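Local coordinates for GGDEF and EAL domain-containing protein (Vibrio cholerae O1 str. 2010EL-1786, PDB 6PWK) that binds c-di-GMP and, as a LapD-type receptor, probably controls large adhesins in cell adhesion and biofilm formation, at residues A[325-338]-A[349-361]. Sequence-based numbering, arbitrary orientation.
Sequences RNAGADFGVDNYGR and FRPKYVKLDYLFT. With MG (magnesium ion), chain E; C2E (9,9'-[(2R,3R,3aS,5S,7aR,9R,10R,10aS,12S,14aR)-3,5,10,12-tetrahydroxy-5,12-dioxidooctahydro-2H,7H-difuro[3,2-d:3',2'-j][1,3,7,9,2,8]tetraoxadiphosphacyclododecine-2,9-diyl]bis(2-amino-1,9-dihydro-6H-purin-6-one)), chain C.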
loop_
_atom_site.group_PDB
_atom_site.type_symbol
_atom_site.label_atom_id
_atom_site.label_comp_id
_atom_site.label_asym_id
_atom_site.label_seq_id
_atom_site.Cartn_x
_atom_site.Cartn_y
_atom_site.Cartn_z
ATOM N N ARG A 325 -9.882 -21.721 7.578
ATOM C CA ARG A 325 -10.910 -22.533 8.226
ATOM C C ARG A 325 -11.920 -23.104 7.238
ATOM O O ARG A 325 -12.434 -24.205 7.458
ATOM C CB ARG A 325 -11.627 -21.715 9.299
ATOM C CG ARG A 325 -10.972 -21.799 10.671
ATOM C CD ARG A 325 -11.637 -20.878 11.677
ATOM N NE ARG A 325 -11.081 -21.063 13.015
ATOM C CZ ARG A 325 -11.345 -20.274 14.050
ATOM N NH1 ARG A 325 -12.151 -19.233 13.904
ATOM N NH2 ARG A 325 -10.793 -20.519 15.230
ATOM N N ASN A 326 -12.220 -22.386 6.151
ATOM C CA ASN A 326 -13.152 -22.922 5.160
ATOM C C ASN A 326 -12.625 -24.202 4.532
ATOM O O ASN A 326 -13.411 -25.034 4.063
ATOM C CB ASN A 326 -13.436 -21.890 4.067
ATOM C CG ASN A 326 -14.371 -20.790 4.527
ATOM O OD1 ASN A 326 -15.121 -20.959 5.489
ATOM N ND2 ASN A 326 -14.336 -19.657 3.837
ATOM N N ALA A 327 -11.306 -24.380 4.510
ATOM C CA ALA A 327 -10.680 -25.538 3.891
ATOM C C ALA A 327 -10.360 -26.646 4.886
ATOM O O ALA A 327 -9.693 -27.619 4.518
ATOM C CB ALA A 327 -9.409 -25.114 3.156
ATOM N N GLY A 328 -10.808 -26.525 6.132
ATOM C CA GLY A 328 -10.593 -27.569 7.111
ATOM C C GLY A 328 -9.327 -27.455 7.927
ATOM O O GLY A 328 -8.918 -28.441 8.551
ATOM N N ALA A 329 -8.686 -26.293 7.940
ATOM C CA ALA A 329 -7.521 -26.044 8.769
ATOM C C ALA A 329 -7.908 -25.099 9.906
ATOM O O ALA A 329 -9.084 -24.763 10.089
ATOM C CB ALA A 329 -6.374 -25.496 7.918
ATOM N N ASP A 330 -6.913 -24.666 10.678
ATOM C CA ASP A 330 -7.157 -23.760 11.790
ATOM C C ASP A 330 -5.930 -22.876 11.981
ATOM O O ASP A 330 -4.928 -23.008 11.272
ATOM C CB ASP A 330 -7.504 -24.534 13.064
ATOM C CG ASP A 330 -8.475 -23.784 13.953
ATOM O OD1 ASP A 330 -8.550 -22.543 13.835
ATOM O OD2 ASP A 330 -9.164 -24.435 14.767
ATOM N N PHE A 331 -6.012 -21.970 12.956
ATOM C CA PHE A 331 -4.971 -20.972 13.150
ATOM C C PHE A 331 -4.844 -20.629 14.628
ATOM O O PHE A 331 -5.751 -20.881 15.427
ATOM C CB PHE A 331 -5.256 -19.702 12.336
ATOM C CG PHE A 331 -6.520 -18.994 12.741
ATOM C CD1 PHE A 331 -6.498 -17.997 13.704
ATOM C CD2 PHE A 331 -7.731 -19.329 12.160
ATOM C CE1 PHE A 331 -7.660 -17.349 14.079
ATOM C CE2 PHE A 331 -8.895 -18.684 12.530
ATOM C CZ PHE A 331 -8.860 -17.693 13.491
ATOM N N GLY A 332 -3.701 -20.033 14.976
ATOM C CA GLY A 332 -3.445 -19.566 16.323
ATOM C C GLY A 332 -2.664 -18.266 16.304
ATOM O O GLY A 332 -2.310 -17.752 15.242
ATOM N N VAL A 333 -2.402 -17.747 17.503
ATOM C CA VAL A 333 -1.697 -16.482 17.689
ATOM C C VAL A 333 -0.305 -16.776 18.228
ATOM O O VAL A 333 -0.132 -17.652 19.083
ATOM C CB VAL A 333 -2.472 -15.540 18.632
ATOM C CG1 VAL A 333 -1.808 -14.169 18.679
ATOM C CG2 VAL A 333 -3.920 -15.426 18.183
ATOM N N ASP A 334 0.691 -16.042 17.730
ATOM C CA ASP A 334 2.089 -16.355 18.008
ATOM C C ASP A 334 2.698 -15.482 19.102
ATOM O O ASP A 334 3.308 -16.003 20.040
ATOM C CB ASP A 334 2.912 -16.235 16.719
ATOM C CG ASP A 334 4.177 -17.076 16.753
ATOM O OD1 ASP A 334 4.441 -17.723 17.788
ATOM O OD2 ASP A 334 4.906 -17.093 15.739
ATOM N N ASN A 335 2.570 -14.160 18.996
ATOM C CA ASN A 335 3.105 -13.237 19.996
ATOM C C ASN A 335 2.039 -12.805 20.992
ATOM O O ASN A 335 1.938 -11.623 21.335
ATOM C CB ASN A 335 3.730 -12.020 19.322
ATOM C CG ASN A 335 5.060 -12.333 18.673
ATOM O OD1 ASN A 335 5.775 -13.237 19.103
ATOM N ND2 ASN A 335 5.403 -11.583 17.631
ATOM N N TYR A 336 1.240 -13.754 21.478
ATOM C CA TYR A 336 0.093 -13.425 22.311
ATOM C C TYR A 336 0.519 -12.718 23.590
ATOM O O TYR A 336 1.387 -13.198 24.324
ATOM C CB TYR A 336 -0.687 -14.693 22.649
ATOM C CG TYR A 336 -1.856 -14.441 23.565
ATOM C CD1 TYR A 336 -2.865 -13.569 23.191
ATOM C CD2 TYR A 336 -1.952 -15.069 24.798
ATOM C CE1 TYR A 336 -3.931 -13.327 24.018
ATOM C CE2 TYR A 336 -3.026 -14.834 25.636
ATOM C CZ TYR A 336 -4.015 -13.961 25.236
ATOM O OH TYR A 336 -5.095 -13.712 26.053
ATOM N N GLY A 337 -0.102 -11.570 23.855
ATOM C CA GLY A 337 0.152 -10.806 25.053
ATOM C C GLY A 337 1.130 -9.664 24.893
ATOM O O GLY A 337 1.282 -8.869 25.828
ATOM N N ARG A 338 1.799 -9.553 23.742
ATOM C CA ARG A 338 2.766 -8.475 23.566
ATOM C C ARG A 338 2.068 -7.129 23.428
ATOM O O ARG A 338 2.580 -6.106 23.896
ATOM C CB ARG A 338 3.653 -8.754 22.354
ATOM C CG ARG A 338 4.822 -7.793 22.217
ATOM C CD ARG A 338 5.720 -8.164 21.050
ATOM N NE ARG A 338 6.490 -9.377 21.302
ATOM C CZ ARG A 338 7.336 -9.915 20.430
ATOM N NH1 ARG A 338 7.520 -9.347 19.245
ATOM N NH2 ARG A 338 7.998 -11.022 20.738
ATOM N N PHE A 349 -12.094 -13.138 16.591
ATOM C CA PHE A 349 -11.460 -14.144 15.748
ATOM C C PHE A 349 -11.592 -15.563 16.291
ATOM O O PHE A 349 -11.662 -16.509 15.499
ATOM C CB PHE A 349 -9.979 -13.810 15.554
ATOM C CG PHE A 349 -9.734 -12.683 14.589
ATOM C CD1 PHE A 349 -9.802 -11.364 15.008
ATOM C CD2 PHE A 349 -9.432 -12.944 13.263
ATOM C CE1 PHE A 349 -9.576 -10.326 14.121
ATOM C CE2 PHE A 349 -9.203 -11.911 12.371
ATOM C CZ PHE A 349 -9.277 -10.601 12.801
ATOM N N ARG A 350 -11.626 -15.734 17.613
ATOM C CA ARG A 350 -11.716 -17.047 18.245
ATOM C C ARG A 350 -10.631 -17.993 17.733
ATOM O O ARG A 350 -10.934 -18.984 17.067
ATOM C CB ARG A 350 -13.091 -17.673 18.010
ATOM C CG ARG A 350 -14.259 -16.942 18.649
ATOM C CD ARG A 350 -14.396 -17.293 20.115
ATOM N NE ARG A 350 -15.769 -17.120 20.580
ATOM C CZ ARG A 350 -16.286 -15.959 20.964
ATOM N NH1 ARG A 350 -15.544 -14.861 20.941
ATOM N NH2 ARG A 350 -17.545 -15.894 21.375
ATOM N N PRO A 351 -9.358 -17.732 18.027
ATOM C CA PRO A 351 -8.298 -18.633 17.562
ATOM C C PRO A 351 -8.374 -19.976 18.267
ATOM O O PRO A 351 -8.911 -20.107 19.369
ATOM C CB PRO A 351 -7.012 -17.885 17.917
ATOM C CG PRO A 351 -7.387 -17.026 19.071
ATOM C CD PRO A 351 -8.817 -16.616 18.833
ATOM N N LYS A 352 -7.821 -20.993 17.601
ATOM C CA LYS A 352 -7.784 -22.324 18.197
ATOM C C LYS A 352 -6.883 -22.352 19.425
ATOM O O LYS A 352 -7.178 -23.047 20.404
ATOM C CB LYS A 352 -7.315 -23.353 17.166
ATOM C CG LYS A 352 -7.339 -24.791 17.662
ATOM C CD LYS A 352 -6.901 -25.759 16.573
ATOM C CE LYS A 352 -7.160 -27.200 16.978
ATOM N NZ LYS A 352 -6.858 -28.152 15.873
ATOM N N TYR A 353 -5.789 -21.597 19.394
ATOM C CA TYR A 353 -4.864 -21.541 20.514
ATOM C C TYR A 353 -4.236 -20.158 20.575
ATOM O O TYR A 353 -4.357 -19.352 19.649
ATOM C CB TYR A 353 -3.779 -22.616 20.405
ATOM C CG TYR A 353 -2.867 -22.450 19.210
ATOM C CD1 TYR A 353 -1.701 -21.702 19.299
ATOM C CD2 TYR A 353 -3.171 -23.048 17.994
ATOM C CE1 TYR A 353 -0.864 -21.548 18.208
ATOM C CE2 TYR A 353 -2.340 -22.902 16.899
ATOM C CZ TYR A 353 -1.188 -22.151 17.012
ATOM O OH TYR A 353 -0.357 -22.003 15.925
ATOM N N VAL A 354 -3.556 -19.894 21.685
ATOM C CA VAL A 354 -2.740 -18.697 21.849
ATOM C C VAL A 354 -1.392 -19.130 22.406
ATOM O O VAL A 354 -1.326 -19.763 23.466
ATOM C CB VAL A 354 -3.409 -17.651 22.761
ATOM C CG1 VAL A 354 -4.557 -16.972 22.032
ATOM C CG2 VAL A 354 -3.914 -18.288 24.049
ATOM N N LYS A 355 -0.323 -18.821 21.679
ATOM C CA LYS A 355 1.035 -19.094 22.128
ATOM C C LYS A 355 1.584 -17.821 22.760
ATOM O O LYS A 355 1.707 -16.796 22.084
ATOM C CB LYS A 355 1.914 -19.561 20.969
ATOM C CG LYS A 355 3.200 -20.246 21.404
ATOM C CD LYS A 355 3.829 -21.021 20.255
ATOM C CE LYS A 355 2.895 -22.109 19.746
ATOM N NZ LYS A 355 3.529 -22.944 18.688
ATOM N N LEU A 356 1.893 -17.888 24.053
ATOM C CA LEU A 356 2.272 -16.699 24.802
ATOM C C LEU A 356 3.525 -16.054 24.224
ATOM O O LEU A 356 4.378 -16.718 23.629
ATOM C CB LEU A 356 2.507 -17.049 26.271
ATOM C CG LEU A 356 1.274 -17.362 27.117
ATOM C CD1 LEU A 356 1.689 -17.917 28.470
ATOM C CD2 LEU A 356 0.426 -16.115 27.287
ATOM N N ASP A 357 3.620 -14.738 24.395
ATOM C CA ASP A 357 4.850 -14.025 24.085
ATOM C C ASP A 357 5.987 -14.593 24.924
ATOM O O ASP A 357 5.851 -14.766 26.139
ATOM C CB ASP A 357 4.668 -12.529 24.356
ATOM C CG ASP A 357 5.849 -11.693 23.892
ATOM O OD1 ASP A 357 6.848 -12.266 23.407
ATOM O OD2 ASP A 357 5.774 -10.451 24.010
ATOM N N TYR A 358 7.111 -14.892 24.270
ATOM C CA TYR A 358 8.232 -15.503 24.975
ATOM C C TYR A 358 8.861 -14.573 26.001
ATOM O O TYR A 358 9.664 -15.036 26.816
ATOM C CB TYR A 358 9.291 -15.978 23.977
ATOM C CG TYR A 358 10.181 -14.896 23.403
ATOM C CD1 TYR A 358 9.803 -14.183 22.272
ATOM C CD2 TYR A 358 11.414 -14.608 23.977
ATOM C CE1 TYR A 358 10.622 -13.202 21.739
ATOM C CE2 TYR A 358 12.237 -13.631 23.454
ATOM C CZ TYR A 358 11.836 -12.931 22.336
ATOM O OH TYR A 358 12.655 -11.960 21.812
ATOM N N LEU A 359 8.520 -13.284 25.983
ATOM C CA LEU A 359 8.984 -12.371 27.018
ATOM C C LEU A 359 8.347 -12.646 28.372
ATOM O O LEU A 359 8.793 -12.075 29.374
ATOM C CB LEU A 359 8.718 -10.924 26.601
ATOM C CG LEU A 359 9.538 -10.416 25.414
ATOM C CD1 LEU A 359 9.179 -8.977 25.090
ATOM C CD2 LEU A 359 11.022 -10.546 25.707
ATOM N N PHE A 360 7.318 -13.497 28.430
ATOM C CA PHE A 360 6.715 -13.844 29.712
ATOM C C PHE A 360 7.571 -14.828 30.497
ATOM O O PHE A 360 7.509 -14.850 31.731
ATOM C CB PHE A 360 5.311 -14.412 29.501
ATOM C CG PHE A 360 4.288 -13.375 29.136
ATOM C CD1 PHE A 360 3.917 -12.401 30.049
ATOM C CD2 PHE A 360 3.690 -13.376 27.887
ATOM C CE1 PHE A 360 2.976 -11.444 29.721
ATOM C CE2 PHE A 360 2.746 -12.422 27.552
ATOM C CZ PHE A 360 2.389 -11.455 28.471
ATOM N N THR A 361 8.370 -15.644 29.811
ATOM C CA THR A 361 9.346 -16.491 30.485
ATOM C C THR A 361 10.626 -15.739 30.828
ATOM O O THR A 361 11.551 -16.344 31.377
ATOM C CB THR A 361 9.688 -17.707 29.619
ATOM O OG1 THR A 361 10.439 -17.288 28.472
ATOM C CG2 THR A 361 8.420 -18.407 29.156
HETATM MG MG MG E . 5.719 -19.141 16.290
HETATM P P1 C2E C . 9.076 -18.014 16.860
HETATM O O2P C2E C . 7.642 -18.202 16.446
HETATM O O1P C2E C . 9.007 -17.398 18.229
HETATM O "O5'" C2E C . 9.837 -19.446 17.086
HETATM C "C5'" C2E C . 10.481 -19.661 18.298
HETATM C "C4'" C2E C . 11.978 -19.312 18.074
HETATM O "O4'" C2E C . 12.634 -19.385 19.194
HETATM C "C3'" C2E C . 12.662 -20.365 17.182
HETATM O "O3'" C2E C . 13.834 -19.837 16.789
HETATM C "C2'" C2E C . 12.953 -21.464 18.215
HETATM O "O2'" C2E C . 13.979 -22.406 17.686
HETATM C "C1'" C2E C . 13.513 -20.737 19.140
HETATM N N9 C2E C . 13.560 -21.182 20.510
HETATM C C8 C2E C . 12.647 -22.181 20.447
HETATM N N7 C2E C . 12.563 -22.711 21.694
HETATM C C5 C2E C . 13.390 -22.050 22.496
HETATM C C6 C2E C . 13.747 -22.152 23.990
HETATM O O6 C2E C . 13.252 -22.964 24.696
HETATM N N1 C2E C . 14.707 -21.252 24.553
HETATM C C2 C2E C . 15.350 -20.241 23.754
HETATM N N2 C2E C . 16.334 -19.297 24.277
HETATM N N3 C2E C . 14.986 -20.170 22.349
HETATM C C4 C2E C . 13.994 -21.100 21.752
HETATM P P11 C2E C . 14.058 -19.920 15.147
HETATM O O21 C2E C . 14.237 -21.280 14.526
HETATM O O11 C2E C . 15.340 -19.180 14.861
HETATM O O5A C2E C . 12.787 -19.019 14.597
HETATM C C5A C2E C . 12.970 -17.648 14.818
HETATM C C4A C2E C . 11.860 -16.889 14.211
HETATM O O4A C2E C . 11.930 -16.979 12.909
HETATM C C3A C2E C . 10.377 -17.542 14.672
HETATM O O3A C2E C . 9.905 -16.905 15.950
HETATM C C2A C2E C . 9.603 -17.285 13.759
HETATM O O2A C2E C . 8.950 -15.947 13.990
HETATM C C1A C2E C . 10.527 -17.259 12.422
HETATM N N91 C2E C . 10.455 -18.407 11.790
HETATM C C81 C2E C . 11.094 -19.561 12.035
HETATM N N71 C2E C . 10.672 -20.433 11.099
HETATM C C51 C2E C . 9.798 -19.817 10.308
HETATM C C61 C2E C . 9.002 -20.289 9.097
HETATM O O61 C2E C . 9.135 -21.403 8.735
HETATM N N11 C2E C . 8.110 -19.404 8.412
HETATM C C21 C2E C . 7.958 -18.049 8.863
HETATM N N21 C2E C . 7.050 -17.152 8.163
HETATM N N31 C2E C . 8.725 -17.607 10.029
HETATM C C41 C2E C . 9.654 -18.538 10.737
#
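Arg338 closes a side-on salt bridge onto Asp357 where the parallel strands 330-336 and 353-356, neighbours in a beta-alpha-beta unit through helix 345-349, run out at the C-terminal rim of the TIM-like EAL barrel. Followed outward, its CB and CG both lie against Asp357 OD2 and CD stays near it (3.7 Å); with CG anti to the backbone N (chi1 -171°), a bend at chi3 then brings NE to that same oxygen, Arg338 NE to Asp357 OD2 being 3.0 Å. NH2 donates to Asp357 OD1 and borders the Tyr358 ring. Both oxygens lie near the guanidinium plane, yet the nitrogens meet them from above the carboxylate, the two planes being 52° apart, while Asn335 CG covers one guanidinium face.

Between the strands, Lys355 N donates to Val333 O (2.9 Å), and Tyr336 N returns to Lys355 O across a beta bulge. Val354 CB lies over one face of the Tyr336 ring, a CH-pi contact 3.9 Å from the ring centroid, and the Tyr336 hydroxyl is hydrogen-bonded to Ile376 O. Gly332 CA sits over the centre of the Tyr353 ring, a CH-pi contact of 3.6 Å to the centroid.

Within the bulge, Asp334 chelates magnesium through OD1 (2.4 Å) and OD2 (2.3 Å); Glu218, Asn272, Glu304 and c-di-GMP O2P complete the site. Lys355 NZ forms salt bridges to Glu218 and Glu304, a second-shell group that probably holds their carboxylates in place.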